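Local coordinates for protein chymotrypsin-like serine protease (Equine arteritis virus, PDB 1MBM) that acts as a chymotrypsin-like serine endopeptidase of an arterivirus, probably cutting the viral replicase polyproteins into their mature subunits, at residues R3-F8 / S18-N23; A149-L154 / N175-V180; S156-F161 / D181-S186. All blocks are in the same frame, centred on the assembly; numbering follows the deposited sequence.

Contact 1 of 3, residues R3-F8 / S18-N23; sequences RGNVGF and SVWTRN
Asn5 carries almost the whole contact, gripping the strand 18-22 through both its backbone and its side chain. Asn5 O accepts a hydrogen bond from Val19 N at 2.8 Å, with the donor in the carbonyl plane, and Ser18 CA leans on the same oxygen in a CA-H...O contact of 3.2 Å to Asn5 O. The side chain then reaches past this bond. With CG in the crowded position between backbone N and carbonyl carbon (chi1 73°), Asn5 ND2 gives a fairly straight bond of 2.9 Å to Val19 O. The acceptor is in the plane of the amide, but the nitrogen stands above the plane of the Val19 carbonyl. Both polar backbone atoms of Val19 are thus bound by one residue.

The same ND2 sits over the centre of one face of the Trp20 indole, 3.5 Å from Trp20 CE2, with amide and ring planes nearly perpendicular (87°). The indole is held from its edge as well: Trp20 NE1 bonds to Ser18 OG at 2.7 Å, close to the ring plane, which fixes the rotation of the ring.

Away from this buried knot the contact loosens. Gly4, in the type I turn from Arg3 to Val6, is exposed, and that turn is closed by Val6 N to Arg3 O. Val6 and Ser18 form an antiparallel non-hydrogen-bonded pair, a thin one in which little but the CA atoms meet, 4.5 Å apart.

This is the open end of the hairpin 6-10/14-22 in a six-stranded antiparallel barrel. Strand 25-31 flanks 18-22 on its other edge, Pro75 touches Asn5 and Trp20, strand 117-120 of the second sheet meets Arg3, Ser18 and Trp20, and strand 85-91 meets Arg3 and Val6.

Contact 2 of 3, residues A149-L154 / N175-V180; sequences ADTVTL and NIIADV
The flat groups here are the Asn175 carboxamide and the Asp179 carboxylate, one toward each end of the pairing. Thr151 CG2 lies over one face of the Asn175 amide, 3.8 Å from Asn175 ND2; Asp150 O is on the same side but off its margin, 3.4 Å from Asn175 CB. Over a face of the Asp179 carboxylate sits Thr153 CB, 3.4 Å from Asp179 OD2, an oxygen that bonds to Ser155 OG.

Between them run two short parallel strands, 152-153 and 176-177, stitched by three backbone bonds: Val152 N to Asn175 O at 3.1 Å, almost along the C=O axis; Ile177 N to Val152 O at 2.8 Å; and Leu154 N to Ile177 O at 2.9 Å. Val152 and Ile176 share one face of the ribbon, Thr153 and Ile177 the other.

Leu154 supplies the apolar grip. Its CD2 meets Ile176 CG2 at 3.5 Å, the two side chains crossing at about a right angle, while CD1 rests on Ala178 and CB meets Val180 CG2 at 3.7 Å.

The ribbon's place in the chain is consistent with the alpha/beta C-terminal extension of nsp4. Ile177 is exposed, whereas the Val152/Ile176 side turns to Leu157 and Val104. Strand 152-153 runs straight into helix 154-158, with Thr153 as N-cap through its OG1 to Ser156 N; strand 176-177 leads on through an inverse gamma turn centred on Ala178 toward strand 182-184.

Contact 3 of 3, residues S156-F161 / D181-S186; sequences SLSKHF and DAVPRS
Van der Waals packing comes first, and Pro184 is its centre. The proline ring fits against the turn that leaves helix 154-158: Pro184 CD presses on Ser158 CB at 3.5 Å, tighter than usual for two carbons. At another corner of the ring, Pro184 CB meets Phe161 CB at 4.0 Å. Val183 adds one methyl, CG1, which lies 3.5 Å from Ser158 OG.

Polar atoms meet carbon rather than each other. Pro184 CB lies 3.4 Å from Phe161 O, and Pro184 CG also faces Ser158 O, so the ring is laid across two carbonyl oxygens. At Phe161 the hydroxyl Ser186 OG comes in at the edge of the ring, in its plane, 3.4 Å from Phe161 CD2 and closer still to CB. Leu157 O is also at the edge of this ring and in its plane.

The hydrogen bonds of these groups lie within a segment or go to residues just beyond it. Ser158 OG, anti to its carbonyl carbon (chi1 -65°), turns back to Leu154 O one helical turn earlier; Ser186 OG bonds to Thr162 O. Phe161 N bonds to Ser158 O at 3.1 Å, closing a type I turn that brings Phe161 round to the proline.

Leu187 and Leu190 of the following helix touch Phe161, as does Leu99 of strand 94-100. Pro184 is that helix's N-cap residue, so the contact sets the start of helix 185-192 against Ser158 and the type I turn that follows, in the C-terminal part of the chain, consistent with the alpha/beta extension described for arterivirus nsp4.

Overall arrangement
Contact 1 belongs to the N-terminal barrel, while contacts 2 and 3 lie on the opposite side of the chain's centre. Their centres are about 34 Å (contact 2) and about 33 Å (contact 3) from that of contact 1, and neither touches it. Contacts 2 and 3 are neighbours, their centres about 11 Å apart, and their segments alternate along the chain. Leu154 CD2 meets Val183 CG1 at 4.0 Å, and Leu157 packs on Val152 and Ile176, so they share one hydrophobic cluster. The probable catalytic triad, Ser114, His33 and Asp59, includes no residue of the three contacts.

Contact 1 of 3, residues R3-F8 / S18-N23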
ATOM      1  N   ARG A   3       5.015  -6.828  -9.557  1.00 12.53           N
ATOM      2  CA  ARG A   3       6.407  -6.987  -9.157  1.00 10.64           C
ATOM      3  C   ARG A   3       6.639  -8.465  -8.837  1.00  9.88           C
ATOM      4  O   ARG A   3       5.701  -9.188  -8.478  1.00  4.66           O
ATOM      5  CB  ARG A   3       6.729  -6.144  -7.935  1.00 10.80           C
ATOM      6  CG  ARG A   3       6.876  -4.673  -8.191  1.00 10.52           C
ATOM      7  CD  ARG A   3       7.068  -3.886  -6.898  1.00 10.78           C
ATOM      8  NE  ARG A   3       7.119  -2.454  -7.137  1.00 11.32           N
ATOM      9  CZ  ARG A   3       7.921  -1.624  -6.492  1.00  9.32           C
ATOM     10  NH1 ARG A   3       8.745  -2.087  -5.565  1.00  9.58           N
ATOM     11  NH2 ARG A   3       7.907  -0.337  -6.783  1.00 10.56           N
ATOM     12  N   GLY A   4       7.890  -8.896  -8.973  1.00  8.63           N
ATOM     13  CA  GLY A   4       8.287 -10.281  -8.799  1.00  7.51           C
ATOM     14  C   GLY A   4       8.020 -10.898  -7.444  1.00  8.62           C
ATOM     15  O   GLY A   4       7.867 -12.123  -7.336  1.00  6.42           O
ATOM     16  N   ASN A   5       7.941 -10.057  -6.416  1.00  5.92           N
ATOM     17  CA  ASN A   5       7.698 -10.533  -5.058  1.00  6.71           C
ATOM     18  C   ASN A   5       6.245 -10.368  -4.576  1.00  7.34           C
ATOM     19  O   ASN A   5       5.959 -10.457  -3.381  1.00  7.73           O
ATOM     20  CB  ASN A   5       8.662  -9.845  -4.091  1.00  6.62           C
ATOM     21  CG  ASN A   5       8.302  -8.382  -3.849  1.00 11.69           C
ATOM     22  OD1 ASN A   5       7.900  -7.668  -4.771  1.00  8.83           O
ATOM     23  ND2 ASN A   5       8.433  -7.937  -2.604  1.00  7.11           N
ATOM     24  N   VAL A   6       5.326 -10.163  -5.509  1.00  8.24           N
ATOM     25  CA  VAL A   6       3.929  -9.971  -5.152  1.00  9.96           C
ATOM     26  C   VAL A   6       3.110 -11.232  -5.410  1.00 10.66           C
ATOM     27  O   VAL A   6       3.208 -11.835  -6.473  1.00  9.52           O
ATOM     28  CB  VAL A   6       3.329  -8.765  -5.905  1.00 11.44           C
ATOM     29  CG1 VAL A   6       1.804  -8.681  -5.705  1.00 12.77           C
ATOM     30  CG2 VAL A   6       4.012  -7.486  -5.445  1.00  6.25           C
ATOM     31  N   GLY A   7       2.312 -11.637  -4.426  1.00 10.92           N
ATOM     32  CA  GLY A   7       1.472 -12.808  -4.585  1.00 11.53           C
ATOM     33  C   GLY A   7       0.038 -12.638  -4.113  1.00 12.69           C
ATOM     34  O   GLY A   7      -0.351 -11.575  -3.619  1.00 10.82           O
ATOM     35  N   PHE A   8      -0.750 -13.698  -4.289  1.00 11.59           N
ATOM     36  CA  PHE A   8      -2.144 -13.724  -3.870  1.00  9.39           C
ATOM     37  C   PHE A   8      -2.251 -14.407  -2.511  1.00  9.66           C
ATOM     38  O   PHE A   8      -1.573 -15.390  -2.255  1.00  7.87           O
ATOM     39  CB  PHE A   8      -2.989 -14.509  -4.878  1.00 14.29           C
ATOM     40  CG  PHE A   8      -3.175 -13.817  -6.200  1.00 17.43           C
ATOM     41  CD1 PHE A   8      -4.141 -12.835  -6.353  1.00 19.63           C
ATOM     42  CD2 PHE A   8      -2.405 -14.169  -7.296  1.00 19.91           C
ATOM     43  CE1 PHE A   8      -4.327 -12.204  -7.569  1.00 20.13           C
ATOM     44  CE2 PHE A   8      -2.585 -13.543  -8.520  1.00 21.66           C
ATOM     45  CZ  PHE A   8      -3.547 -12.563  -8.657  1.00 19.29           C
ATOM     46  N   SER A  18       3.058  -9.733  -0.217  1.00  7.29           N
ATOM     47  CA  SER A  18       4.386  -9.477  -0.740  1.00  8.30           C
ATOM     48  C   SER A  18       5.402 -10.299   0.045  1.00  7.59           C
ATOM     49  O   SER A  18       5.190 -10.604   1.212  1.00  6.47           O
ATOM     50  CB  SER A  18       4.719  -7.984  -0.750  1.00  7.63           C
ATOM     51  OG  SER A  18       4.722  -7.436   0.546  1.00  6.51           O
ATOM     52  N   VAL A  19       6.490 -10.675  -0.616  1.00  7.10           N
ATOM     53  CA  VAL A  19       7.506 -11.546  -0.026  1.00  7.13           C
ATOM     54  C   VAL A  19       8.871 -10.858   0.015  1.00  7.31           C
ATOM     55  O   VAL A  19       9.273 -10.222  -0.941  1.00  5.83           O
ATOM     56  CB  VAL A  19       7.614 -12.870  -0.817  1.00  6.79           C
ATOM     57  CG1 VAL A  19       8.542 -13.829  -0.121  1.00  5.41           C
ATOM     58  CG2 VAL A  19       6.230 -13.508  -0.960  1.00  7.41           C
ATOM     59  N   TRP A  20       9.579 -11.001   1.128  1.00  6.55           N
ATOM     60  CA  TRP A  20      10.820 -10.268   1.343  1.00  8.01           C
ATOM     61  C   TRP A  20      11.851 -11.067   2.112  1.00  8.09           C
ATOM     62  O   TRP A  20      11.542 -12.104   2.688  1.00  6.10           O
ATOM     63  CB  TRP A  20      10.541  -8.990   2.143  1.00  9.20           C
ATOM     64  CG  TRP A  20       9.368  -8.205   1.665  1.00  9.47           C
ATOM     65  CD1 TRP A  20       8.046  -8.448   1.936  1.00  8.82           C
ATOM     66  CD2 TRP A  20       9.399  -7.038   0.837  1.00 11.37           C
ATOM     67  NE1 TRP A  20       7.259  -7.508   1.317  1.00  6.09           N
ATOM     68  CE2 TRP A  20       8.065  -6.631   0.634  1.00  9.10           C
ATOM     69  CE3 TRP A  20      10.423  -6.300   0.234  1.00 10.01           C
ATOM     70  CZ2 TRP A  20       7.731  -5.525  -0.145  1.00  9.18           C
ATOM     71  CZ3 TRP A  20      10.087  -5.194  -0.542  1.00 10.85           C
ATOM     72  CH2 TRP A  20       8.753  -4.822  -0.724  1.00 11.94           C
ATOM     73  N   THR A  21      13.082 -10.552   2.136  1.00  7.17           N
ATOM     74  CA  THR A  21      14.153 -11.155   2.916  1.00  8.88           C
ATOM     75  C   THR A  21      14.488 -10.246   4.101  1.00  9.17           C
ATOM     76  O   THR A  21      14.519  -9.026   3.955  1.00  7.46           O
ATOM     77  CB  THR A  21      15.411 -11.360   2.031  1.00 11.64           C
ATOM     78  OG1 THR A  21      15.144 -12.368   1.046  1.00 15.85           O
ATOM     79  CG2 THR A  21      16.561 -11.953   2.839  1.00 10.87           C
ATOM     80  N   ARG A  22      14.714 -10.852   5.267  1.00  9.15           N
ATOM     81  CA  ARG A  22      15.141 -10.142   6.470  1.00 11.59           C
ATOM     82  C   ARG A  22      15.923 -11.088   7.405  1.00 10.26           C
ATOM     83  O   ARG A  22      15.388 -12.092   7.856  1.00 10.06           O
ATOM     84  CB  ARG A  22      13.923  -9.573   7.201  1.00 11.35           C
ATOM     85  CG  ARG A  22      14.255  -8.654   8.381  1.00 12.37           C
ATOM     86  CD  ARG A  22      13.034  -8.241   9.196  1.00  8.59           C
ATOM     87  NE  ARG A  22      12.257  -9.401   9.631  1.00 11.77           N
ATOM     88  CZ  ARG A  22      10.970  -9.367   9.946  1.00 10.13           C
ATOM     89  NH1 ARG A  22      10.299  -8.226   9.874  1.00  8.15           N
ATOM     90  NH2 ARG A  22      10.353 -10.473  10.341  1.00 12.72           N
ATOM     91  N   ASN A  23      17.180 -10.774   7.685  1.00 12.76           N
ATOM     92  CA  ASN A  23      18.011 -11.574   8.601  1.00 11.74           C
ATOM     93  C   ASN A  23      17.844 -13.097   8.501  1.00 12.28           C
ATOM     94  O   ASN A  23      17.479 -13.761   9.487  1.00 11.06           O
ATOM     95  CB  ASN A  23      17.772 -11.137  10.048  1.00 12.43           C
ATOM     96  CG  ASN A  23      17.964  -9.651  10.242  1.00 13.30           C
ATOM     97  OD1 ASN A  23      18.854  -9.054   9.648  1.00 11.37           O
ATOM     98  ND2 ASN A  23      17.119  -9.043  11.070  1.00 10.33           N
TER

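Contact 2 of 3, residues A149-L154 / N175-V180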
ATOM      1  N   ALA A 149      -7.007   8.521   7.377  1.00  5.00           N
ATOM      2  CA  ALA A 149      -8.297   8.753   8.044  1.00  8.46           C
ATOM      3  C   ALA A 149      -8.549  10.170   8.550  1.00  7.94           C
ATOM      4  O   ALA A 149      -9.602  10.437   9.142  1.00  6.79           O
ATOM      5  CB  ALA A 149      -8.468   7.771   9.184  1.00  8.96           C
ATOM      6  N   ASP A 150      -7.584  11.067   8.347  1.00  5.19           N
ATOM      7  CA  ASP A 150      -7.697  12.442   8.837  1.00  6.28           C
ATOM      8  C   ASP A 150      -7.945  13.426   7.697  1.00  7.82           C
ATOM      9  O   ASP A 150      -8.359  13.029   6.609  1.00 10.43           O
ATOM     10  CB  ASP A 150      -6.419  12.849   9.578  1.00  5.86           C
ATOM     11  CG  ASP A 150      -5.988  11.822  10.603  1.00 14.49           C
ATOM     12  OD1 ASP A 150      -6.857  11.303  11.344  1.00  6.87           O
ATOM     13  OD2 ASP A 150      -4.799  11.464  10.730  1.00 10.45           O
ATOM     14  N   THR A 151      -7.700  14.710   7.950  1.00  6.07           N
ATOM     15  CA  THR A 151      -7.856  15.724   6.908  1.00  7.76           C
ATOM     16  C   THR A 151      -6.588  16.513   6.726  1.00  6.84           C
ATOM     17  O   THR A 151      -5.735  16.537   7.605  1.00  7.12           O
ATOM     18  CB  THR A 151      -9.005  16.726   7.197  1.00  6.06           C
ATOM     19  OG1 THR A 151      -8.658  17.574   8.297  1.00 11.21           O
ATOM     20  CG2 THR A 151     -10.269  16.025   7.648  1.00  6.05           C
ATOM     21  N   VAL A 152      -6.480  17.177   5.579  1.00  9.79           N
ATOM     22  CA  VAL A 152      -5.359  18.068   5.312  1.00  9.37           C
ATOM     23  C   VAL A 152      -5.809  19.104   4.281  1.00  9.12           C
ATOM     24  O   VAL A 152      -6.649  18.806   3.428  1.00  7.55           O
ATOM     25  CB  VAL A 152      -4.114  17.299   4.799  1.00 10.66           C
ATOM     26  CG1 VAL A 152      -4.358  16.751   3.379  1.00 10.86           C
ATOM     27  CG2 VAL A 152      -2.866  18.192   4.834  1.00 14.51           C
ATOM     28  N   THR A 153      -5.289  20.326   4.371  1.00  6.84           N
ATOM     29  CA  THR A 153      -5.639  21.340   3.377  1.00  6.80           C
ATOM     30  C   THR A 153      -4.788  21.121   2.141  1.00  6.87           C
ATOM     31  O   THR A 153      -3.740  20.469   2.200  1.00  5.69           O
ATOM     32  CB  THR A 153      -5.403  22.759   3.900  1.00  7.65           C
ATOM     33  OG1 THR A 153      -4.047  22.875   4.352  1.00  6.70           O
ATOM     34  CG2 THR A 153      -6.248  23.049   5.147  1.00  5.13           C
ATOM     35  N   LEU A 154      -5.235  21.652   1.012  1.00  7.54           N
ATOM     36  CA  LEU A 154      -4.455  21.538  -0.207  1.00  7.60           C
ATOM     37  C   LEU A 154      -3.166  22.329  -0.081  1.00  7.46           C
ATOM     38  O   LEU A 154      -2.127  21.896  -0.578  1.00  6.82           O
ATOM     39  CB  LEU A 154      -5.243  22.010  -1.431  1.00  7.20           C
ATOM     40  CG  LEU A 154      -6.126  21.008  -2.181  1.00 16.48           C
ATOM     41  CD1 LEU A 154      -6.869  21.712  -3.320  1.00 12.71           C
ATOM     42  CD2 LEU A 154      -5.301  19.848  -2.725  1.00 11.51           C
ATOM     43  N   ASN A 175     -12.053  15.032   2.576  1.00  7.21           N
ATOM     44  CA  ASN A 175     -10.986  15.106   3.573  1.00  7.97           C
ATOM     45  C   ASN A 175      -9.733  15.864   3.098  1.00  9.25           C
ATOM     46  O   ASN A 175      -8.783  16.053   3.856  1.00  4.19           O
ATOM     47  CB  ASN A 175     -10.662  13.720   4.158  1.00 11.26           C
ATOM     48  CG  ASN A 175     -11.707  13.259   5.177  1.00 16.46           C
ATOM     49  OD1 ASN A 175     -11.642  12.135   5.705  1.00 18.12           O
ATOM     50  ND2 ASN A 175     -12.677  14.130   5.464  1.00 12.96           N
ATOM     51  N   ILE A 176      -9.739  16.288   1.837  1.00  6.73           N
ATOM     52  CA  ILE A 176      -8.712  17.187   1.337  1.00  8.45           C
ATOM     53  C   ILE A 176      -9.423  18.536   1.219  1.00  9.15           C
ATOM     54  O   ILE A 176     -10.306  18.717   0.382  1.00  6.77           O
ATOM     55  CB  ILE A 176      -8.134  16.726  -0.015  1.00  7.90           C
ATOM     56  CG1 ILE A 176      -7.270  15.488   0.177  1.00  8.98           C
ATOM     57  CG2 ILE A 176      -7.223  17.792  -0.578  1.00 12.10           C
ATOM     58  CD1 ILE A 176      -6.662  14.952  -1.102  1.00 14.55           C
ATOM     59  N   ILE A 177      -9.079  19.454   2.115  1.00  7.86           N
ATOM     60  CA  ILE A 177      -9.741  20.748   2.192  1.00  9.49           C
ATOM     61  C   ILE A 177      -9.216  21.702   1.122  1.00  9.18           C
ATOM     62  O   ILE A 177      -8.069  22.128   1.166  1.00  8.55           O
ATOM     63  CB  ILE A 177      -9.566  21.323   3.608  1.00 10.66           C
ATOM     64  CG1 ILE A 177     -10.186  20.348   4.620  1.00 12.36           C
ATOM     65  CG2 ILE A 177     -10.199  22.706   3.719  1.00 12.39           C
ATOM     66  CD1 ILE A 177      -9.898  20.679   6.072  1.00 16.56           C
ATOM     67  N   ALA A 178     -10.062  22.012   0.148  1.00 10.77           N
ATOM     68  CA  ALA A 178      -9.661  22.861  -0.979  1.00 12.48           C
ATOM     69  C   ALA A 178      -9.584  24.345  -0.600  1.00 11.06           C
ATOM     70  O   ALA A 178     -10.570  25.064  -0.717  1.00 11.42           O
ATOM     71  CB  ALA A 178     -10.611  22.647  -2.153  1.00 12.54           C
ATOM     72  N   ASP A 179      -8.411  24.796  -0.156  1.00 10.31           N
ATOM     73  CA  ASP A 179      -8.245  26.174   0.320  1.00 12.37           C
ATOM     74  C   ASP A 179      -7.355  27.050  -0.577  1.00 14.34           C
ATOM     75  O   ASP A 179      -6.963  28.150  -0.192  1.00 12.15           O
ATOM     76  CB  ASP A 179      -7.690  26.175   1.744  1.00 11.59           C
ATOM     77  CG  ASP A 179      -6.275  25.626   1.821  1.00 16.59           C
ATOM     78  OD1 ASP A 179      -5.869  24.848   0.919  1.00  8.31           O
ATOM     79  OD2 ASP A 179      -5.496  25.922   2.754  1.00 13.33           O
ATOM     80  N   VAL A 180      -7.011  26.529  -1.748  1.00 13.32           N
ATOM     81  CA  VAL A 180      -6.245  27.262  -2.753  1.00 12.03           C
ATOM     82  C   VAL A 180      -6.898  26.875  -4.063  1.00 13.50           C
ATOM     83  O   VAL A 180      -7.637  25.896  -4.109  1.00 13.36           O
ATOM     84  CB  VAL A 180      -4.753  26.853  -2.795  1.00 14.10           C
ATOM     85  CG1 VAL A 180      -3.976  27.485  -1.660  1.00 15.30           C
ATOM     86  CG2 VAL A 180      -4.592  25.346  -2.772  1.00 14.33           C
TER

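Contact 3 of 3, residues S156-F161 / D181-S186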
ATOM      1  N   SER A 156      -1.391  22.954   2.695  1.00  8.38           N
ATOM      2  CA  SER A 156      -0.468  22.200   3.544  1.00 10.52           C
ATOM      3  C   SER A 156       0.155  21.030   2.781  1.00 10.87           C
ATOM      4  O   SER A 156       1.361  20.808   2.862  1.00  9.00           O
ATOM      5  CB  SER A 156      -1.163  21.710   4.823  1.00  9.59           C
ATOM      6  OG  SER A 156      -0.402  20.704   5.469  1.00 19.86           O
ATOM      7  N   LEU A 157      -0.678  20.301   2.035  1.00  8.77           N
ATOM      8  CA  LEU A 157      -0.227  19.196   1.203  1.00  9.31           C
ATOM      9  C   LEU A 157       0.768  19.698   0.141  1.00 12.11           C
ATOM     10  O   LEU A 157       1.783  19.052  -0.134  1.00  7.64           O
ATOM     11  CB  LEU A 157      -1.445  18.561   0.519  1.00 10.26           C
ATOM     12  CG  LEU A 157      -1.439  17.157  -0.082  1.00 15.13           C
ATOM     13  CD1 LEU A 157      -0.795  16.128   0.853  1.00 10.84           C
ATOM     14  CD2 LEU A 157      -2.880  16.763  -0.412  1.00  9.19           C
ATOM     15  N   SER A 158       0.474  20.866  -0.429  1.00  9.98           N
ATOM     16  CA  SER A 158       1.279  21.451  -1.506  1.00 11.15           C
ATOM     17  C   SER A 158       2.746  21.756  -1.158  1.00 11.10           C
ATOM     18  O   SER A 158       3.611  21.730  -2.028  1.00  9.11           O
ATOM     19  CB  SER A 158       0.586  22.699  -2.048  1.00  8.72           C
ATOM     20  OG  SER A 158      -0.638  22.338  -2.659  1.00 10.05           O
ATOM     21  N   LYS A 159       3.016  22.028   0.114  1.00 10.15           N
ATOM     22  CA  LYS A 159       4.376  22.273   0.597  1.00 11.49           C
ATOM     23  C   LYS A 159       5.337  21.134   0.247  1.00 12.65           C
ATOM     24  O   LYS A 159       6.545  21.353   0.101  1.00 13.22           O
ATOM     25  CB  LYS A 159       4.373  22.410   2.127  1.00 13.23           C
ATOM     26  CG  LYS A 159       3.802  23.704   2.662  1.00 17.65           C
ATOM     27  CD  LYS A 159       3.946  23.762   4.182  1.00 22.65           C
ATOM     28  CE  LYS A 159       3.505  22.441   4.813  1.00 25.84           C
ATOM     29  NZ  LYS A 159       3.593  22.451   6.294  1.00 30.21           N
ATOM     30  N   HIS A 160       4.799  19.921   0.116  1.00  7.04           N
ATOM     31  CA  HIS A 160       5.622  18.744  -0.120  1.00  7.45           C
ATOM     32  C   HIS A 160       5.856  18.379  -1.579  1.00  7.25           C
ATOM     33  O   HIS A 160       6.457  17.339  -1.868  1.00  7.09           O
ATOM     34  CB  HIS A 160       4.983  17.558   0.598  1.00 10.39           C
ATOM     35  CG  HIS A 160       4.780  17.796   2.059  1.00 17.79           C
ATOM     36  ND1 HIS A 160       5.805  17.685   2.971  1.00 11.03           N
ATOM     37  CD2 HIS A 160       3.679  18.156   2.765  1.00 12.39           C
ATOM     38  CE1 HIS A 160       5.343  17.953   4.180  1.00 18.34           C
ATOM     39  NE2 HIS A 160       4.058  18.244   4.082  1.00 15.38           N
ATOM     40  N   PHE A 161       5.402  19.227  -2.496  1.00  5.43           N
ATOM     41  CA  PHE A 161       5.478  18.881  -3.914  1.00  6.81           C
ATOM     42  C   PHE A 161       6.120  19.934  -4.794  1.00  6.81           C
ATOM     43  O   PHE A 161       5.886  21.128  -4.616  1.00  7.22           O
ATOM     44  CB  PHE A 161       4.082  18.547  -4.443  1.00  5.82           C
ATOM     45  CG  PHE A 161       3.518  17.277  -3.882  1.00 10.25           C
ATOM     46  CD1 PHE A 161       2.836  17.276  -2.668  1.00  8.96           C
ATOM     47  CD2 PHE A 161       3.685  16.077  -4.562  1.00  9.22           C
ATOM     48  CE1 PHE A 161       2.318  16.093  -2.140  1.00  9.08           C
ATOM     49  CE2 PHE A 161       3.177  14.895  -4.050  1.00  9.69           C
ATOM     50  CZ  PHE A 161       2.489  14.903  -2.839  1.00  9.64           C
ATOM     51  N   ASP A 181      -6.664  27.639  -5.122  1.00 14.61           N
ATOM     52  CA  ASP A 181      -7.251  27.270  -6.403  1.00 16.61           C
ATOM     53  C   ASP A 181      -6.224  26.681  -7.383  1.00 14.15           C
ATOM     54  O   ASP A 181      -6.523  26.497  -8.561  1.00 15.25           O
ATOM     55  CB  ASP A 181      -8.051  28.431  -7.023  1.00 18.66           C
ATOM     56  CG  ASP A 181      -7.177  29.593  -7.452  1.00 27.45           C
ATOM     57  OD1 ASP A 181      -5.961  29.582  -7.168  1.00 28.41           O
ATOM     58  OD2 ASP A 181      -7.630  30.570  -8.088  1.00 35.82           O
ATOM     59  N   ALA A 182      -5.024  26.387  -6.879  1.00  9.57           N
ATOM     60  CA  ALA A 182      -3.961  25.787  -7.682  1.00  7.22           C
ATOM     61  C   ALA A 182      -2.951  25.067  -6.806  1.00  4.91           C
ATOM     62  O   ALA A 182      -2.738  25.440  -5.655  1.00  7.37           O
ATOM     63  CB  ALA A 182      -3.264  26.836  -8.561  1.00  6.95           C
ATOM     64  N   VAL A 183      -2.342  24.017  -7.350  1.00  5.41           N
ATOM     65  CA  VAL A 183      -1.358  23.209  -6.622  1.00  4.14           C
ATOM     66  C   VAL A 183      -0.141  22.922  -7.515  1.00  4.10           C
ATOM     67  O   VAL A 183      -0.236  23.030  -8.733  1.00  5.05           O
ATOM     68  CB  VAL A 183      -1.961  21.864  -6.147  1.00  6.90           C
ATOM     69  CG1 VAL A 183      -3.105  22.077  -5.140  1.00 11.63           C
ATOM     70  CG2 VAL A 183      -2.420  21.013  -7.323  1.00  5.64           C
ATOM     71  N   PRO A 184       1.008  22.599  -6.916  1.00  5.06           N
ATOM     72  CA  PRO A 184       2.193  22.205  -7.690  1.00  4.33           C
ATOM     73  C   PRO A 184       1.878  21.056  -8.633  1.00  5.77           C
ATOM     74  O   PRO A 184       1.158  20.120  -8.257  1.00  4.36           O
ATOM     75  CB  PRO A 184       3.172  21.738  -6.619  1.00  3.86           C
ATOM     76  CG  PRO A 184       2.803  22.573  -5.418  1.00  6.27           C
ATOM     77  CD  PRO A 184       1.294  22.640  -5.469  1.00  3.39           C
ATOM     78  N   ARG A 185       2.428  21.141  -9.839  1.00  4.62           N
ATOM     79  CA  ARG A 185       2.193  20.165 -10.904  1.00  8.83           C
ATOM     80  C   ARG A 185       2.314  18.696 -10.512  1.00  6.29           C
ATOM     81  O   ARG A 185       1.507  17.875 -10.945  1.00  7.22           O
ATOM     82  CB  ARG A 185       3.126  20.450 -12.081  1.00  7.78           C
ATOM     83  CG  ARG A 185       2.828  19.625 -13.321  1.00 16.97           C
ATOM     84  CD  ARG A 185       3.890  19.746 -14.400  1.00 23.79           C
ATOM     85  NE  ARG A 185       3.596  20.797 -15.365  1.00 24.87           N
ATOM     86  CZ  ARG A 185       4.505  21.623 -15.882  1.00 28.84           C
ATOM     87  NH1 ARG A 185       5.781  21.543 -15.517  1.00 23.76           N
ATOM     88  NH2 ARG A 185       4.132  22.536 -16.768  1.00 23.92           N
ATOM     89  N   SER A 186       3.322  18.360  -9.710  1.00  6.17           N
ATOM     90  CA  SER A 186       3.506  16.967  -9.298  1.00  8.82           C
ATOM     91  C   SER A 186       2.352  16.482  -8.418  1.00  9.84           C
ATOM     92  O   SER A 186       1.954  15.335  -8.528  1.00 11.13           O
ATOM     93  CB  SER A 186       4.872  16.718  -8.638  1.00  6.54           C
ATOM     94  OG  SER A 186       4.979  17.389  -7.401  1.00  9.72           O
TER